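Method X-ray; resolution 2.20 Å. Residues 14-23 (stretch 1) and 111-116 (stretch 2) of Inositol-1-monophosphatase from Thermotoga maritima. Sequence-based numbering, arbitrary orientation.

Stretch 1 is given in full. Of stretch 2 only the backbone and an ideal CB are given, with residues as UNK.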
# COMPACT_ATOMS: atom_id res chain seq x y z
N VAL A 14 -10.03 2.70 12.57
CA VAL A 14 -10.59 1.41 12.94
C VAL A 14 -10.16 0.34 11.94
O VAL A 14 -9.94 -0.82 12.31
CB VAL A 14 -12.13 1.49 12.99
CG1 VAL A 14 -12.71 0.15 13.41
CG2 VAL A 14 -12.56 2.59 13.96
N GLY A 15 -10.02 0.73 10.68
CA GLY A 15 -9.61 -0.23 9.66
C GLY A 15 -8.36 -0.98 10.06
O GLY A 15 -8.19 -2.16 9.72
N HIS A 16 -7.47 -0.31 10.79
CA HIS A 16 -6.22 -0.92 11.24
C HIS A 16 -6.42 -1.98 12.31
O HIS A 16 -5.65 -2.94 12.39
CB HIS A 16 -5.27 0.15 11.74
CG HIS A 16 -4.77 1.06 10.66
ND1 HIS A 16 -3.97 0.61 9.63
CD2 HIS A 16 -4.97 2.38 10.44
CE1 HIS A 16 -3.71 1.61 8.81
NE2 HIS A 16 -4.30 2.70 9.28
N LEU A 17 -7.44 -1.81 13.14
CA LEU A 17 -7.71 -2.78 14.18
C LEU A 17 -8.17 -4.05 13.50
O LEU A 17 -7.88 -5.14 13.96
CB LEU A 17 -8.81 -2.28 15.12
CG LEU A 17 -9.46 -3.40 15.92
CD1 LEU A 17 -8.49 -3.90 16.96
CD2 LEU A 17 -10.73 -2.90 16.56
N LEU A 18 -8.91 -3.89 12.40
CA LEU A 18 -9.42 -5.04 11.66
C LEU A 18 -8.28 -5.79 10.99
O LEU A 18 -8.33 -7.01 10.84
CB LEU A 18 -10.43 -4.61 10.59
CG LEU A 18 -11.78 -4.05 11.05
CD1 LEU A 18 -12.64 -3.77 9.84
CD2 LEU A 18 -12.48 -5.04 11.95
N MET A 19 -7.26 -5.05 10.57
CA MET A 19 -6.12 -5.66 9.90
C MET A 19 -5.33 -6.56 10.84
O MET A 19 -4.71 -7.53 10.40
CB MET A 19 -5.21 -4.58 9.33
CG MET A 19 -5.80 -3.89 8.12
SD MET A 19 -6.14 -5.02 6.75
CE MET A 19 -4.53 -5.09 6.01
N ILE A 20 -5.36 -6.24 12.12
CA ILE A 20 -4.68 -7.05 13.12
C ILE A 20 -5.24 -8.47 13.08
O ILE A 20 -4.49 -9.44 13.14
CB ILE A 20 -4.90 -6.48 14.54
CG1 ILE A 20 -4.16 -5.16 14.70
CG2 ILE A 20 -4.46 -7.50 15.58
CD1 ILE A 20 -4.19 -4.58 16.08
N HIS A 21 -6.55 -8.57 12.95
CA HIS A 21 -7.24 -9.84 12.98
C HIS A 21 -7.68 -10.45 11.65
O HIS A 21 -8.25 -11.54 11.63
CB HIS A 21 -8.46 -9.68 13.89
CG HIS A 21 -8.12 -9.14 15.24
ND1 HIS A 21 -7.57 -9.92 16.24
CD2 HIS A 21 -8.19 -7.88 15.74
CE1 HIS A 21 -7.31 -9.16 17.29
NE2 HIS A 21 -7.67 -7.92 17.02
N TRP A 22 -7.43 -9.74 10.56
CA TRP A 22 -7.83 -10.22 9.25
C TRP A 22 -7.37 -11.65 9.01
O TRP A 22 -6.21 -11.99 9.21
CB TRP A 22 -7.27 -9.26 8.20
CG TRP A 22 -7.68 -9.55 6.81
CD1 TRP A 22 -8.90 -10.03 6.38
CD2 TRP A 22 -6.89 -9.36 5.63
NE1 TRP A 22 -8.90 -10.14 5.01
CE2 TRP A 22 -7.68 -9.74 4.53
CE3 TRP A 22 -5.59 -8.91 5.41
CZ2 TRP A 22 -7.21 -9.68 3.21
CZ3 TRP A 22 -5.12 -8.85 4.10
CH2 TRP A 22 -5.93 -9.23 3.02
N GLY A 23 -8.32 -12.50 8.61
CA GLY A 23 -8.04 -13.91 8.35
C GLY A 23 -7.55 -14.67 9.57
O GLY A 23 -7.24 -15.85 9.48
N UNK A 111 -17.22 4.40 2.81
CA UNK A 111 -16.93 2.97 2.82
C UNK A 111 -15.41 2.85 2.81
O UNK A 111 -14.74 3.46 1.98
CB UNK A 111 -17.57 2.24 1.64
N UNK A 112 -14.86 2.07 3.73
CA UNK A 112 -13.41 1.91 3.80
C UNK A 112 -12.95 0.45 3.81
O UNK A 112 -13.10 -0.24 4.82
CB UNK A 112 -12.88 2.61 5.05
N UNK A 113 -12.40 0.00 2.68
CA UNK A 113 -11.89 -1.35 2.55
C UNK A 113 -10.45 -1.26 3.02
O UNK A 113 -9.57 -0.79 2.29
CB UNK A 113 -12.01 -1.89 1.12
N UNK A 114 -10.19 -1.71 4.25
CA UNK A 114 -8.86 -1.69 4.89
C UNK A 114 -7.72 -2.39 4.15
O UNK A 114 -6.68 -1.78 3.90
CB UNK A 114 -8.98 -2.33 6.28
N UNK A 115 -7.90 -3.66 3.81
CA UNK A 115 -6.85 -4.41 3.12
C UNK A 115 -6.54 -3.87 1.74
O UNK A 115 -5.51 -4.19 1.16
CB UNK A 115 -7.25 -5.88 3.01
N UNK A 116 -7.43 -3.04 1.20
CA UNK A 116 -7.21 -2.52 -0.13
C UNK A 116 -6.77 -1.07 -0.12
O UNK A 116 -6.30 -0.57 -1.13
CB UNK A 116 -8.48 -2.67 -0.97

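Position 111 sits on an extended strand, with phi/psi of -126/129, and nothing of stretch 1 lies within 5.5 Å of its ideal CB. The helix therefore sets no rule here; the backbone alone would suit beta-branched residues and many others. The deposited residue is Val111, in the t rotamer, without contact to stretch 1.

Position 112 is still extended, at -128/106, and its CA-to-CB bond points toward the helix, though the ideal CB has no helix atom within 5.5 Å. Space remains between this CB and the bare backbone of Gly15, so a side chain must be fairly long to touch. Leucine, methionine or an aromatic ring could all reach. The residue is His112. With chi1 at 177° (t), its imidazole extends to the helix and lies with its edge, near the ring plane, against Gly15: CD2 is 4.2 Å from Gly15 CA. The glycine matters to this approach, since an ideal CB on Gly15 would stand 2.9 Å from His112 CD2, a clash. No hydrogen bond crosses here; ND1 of His112 is satisfied elsewhere in the structure.

At position 113 the CB is out of reach of stretch 1, and the strand angles of -88/103 admit many residues. It is Ala113, whose carbonyl oxygen O accepts a hydrogen bond from the backbone N of residue 116, 3.3 Å from N to O.

Position 114 is where the backbones come closest, its CA 5.0 Å from Gly15 CA. The CB points toward the helix, 3.5 Å from Gly15 O and 3.9 Å from Met19 SD, with Leu18 CB at 5.1 Å. Such a setting favours a compact apolar group: alanine or a small aliphatic chain might serve, and a phi of -56° is also compatible with proline. Pro114 is the answer. Its CB packs 3.6 Å from Gly15 O, its CG meets Leu18 CD1 at 4.3 Å, and its CB lies 4.1 Å from Met19 SD. The missing side chain of Gly15 helps again, for an ideal CB there would be a tight 3.4 Å from Pro114 CG.

Position 115, at -65/-15, aims its CB toward stretch 1, where it already lies 3.6 Å from Trp22 CH2 and 4.0 Å from Met19 SD. With contact made at the first side-chain carbon, alanine is the simplest fit, although a chain that turned aside after CB could also be considered. Ala115 is found. Its methyl sits over one face of the indole, 3.7 Å from CB to the centroid of the Trp22 six-membered ring and 17° off the normal, a CH-pi contact. Met19, m at all three chi angles, brings its SD to 3.7 Å from Ala115 N and 4.0 Å from Ala115 CB.

Position 116 points its CB sideways, with no helix atom within 5.5 Å, so stretch 1 leaves the choice open. Leu116 is found there; its closest approach, CD2 to Trp22 CH2, is 6.8 Å, so it makes no contact with stretch 1.

Stretch 2 111-116: VHAPAL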
# COMPACT_ATOMS: atom_id res chain seq x y z
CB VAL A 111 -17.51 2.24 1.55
CG1 VAL A 111 -17.18 0.76 1.59
CG2 VAL A 111 -19.00 2.42 1.49
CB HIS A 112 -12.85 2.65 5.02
CG HIS A 112 -11.37 2.48 5.20
ND1 HIS A 112 -10.45 2.91 4.26
CD2 HIS A 112 -10.65 1.88 6.18
CE1 HIS A 112 -9.24 2.59 4.66
NE2 HIS A 112 -9.33 1.97 5.83
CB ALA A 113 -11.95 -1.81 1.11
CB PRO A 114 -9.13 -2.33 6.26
CG PRO A 114 -10.63 -2.10 6.48
CD PRO A 114 -11.18 -2.37 5.12
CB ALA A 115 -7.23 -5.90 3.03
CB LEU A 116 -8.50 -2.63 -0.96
CG LEU A 116 -9.16 -3.99 -1.17
CD1 LEU A 116 -10.38 -3.81 -2.07
CD2 LEU A 116 -8.18 -4.97 -1.81
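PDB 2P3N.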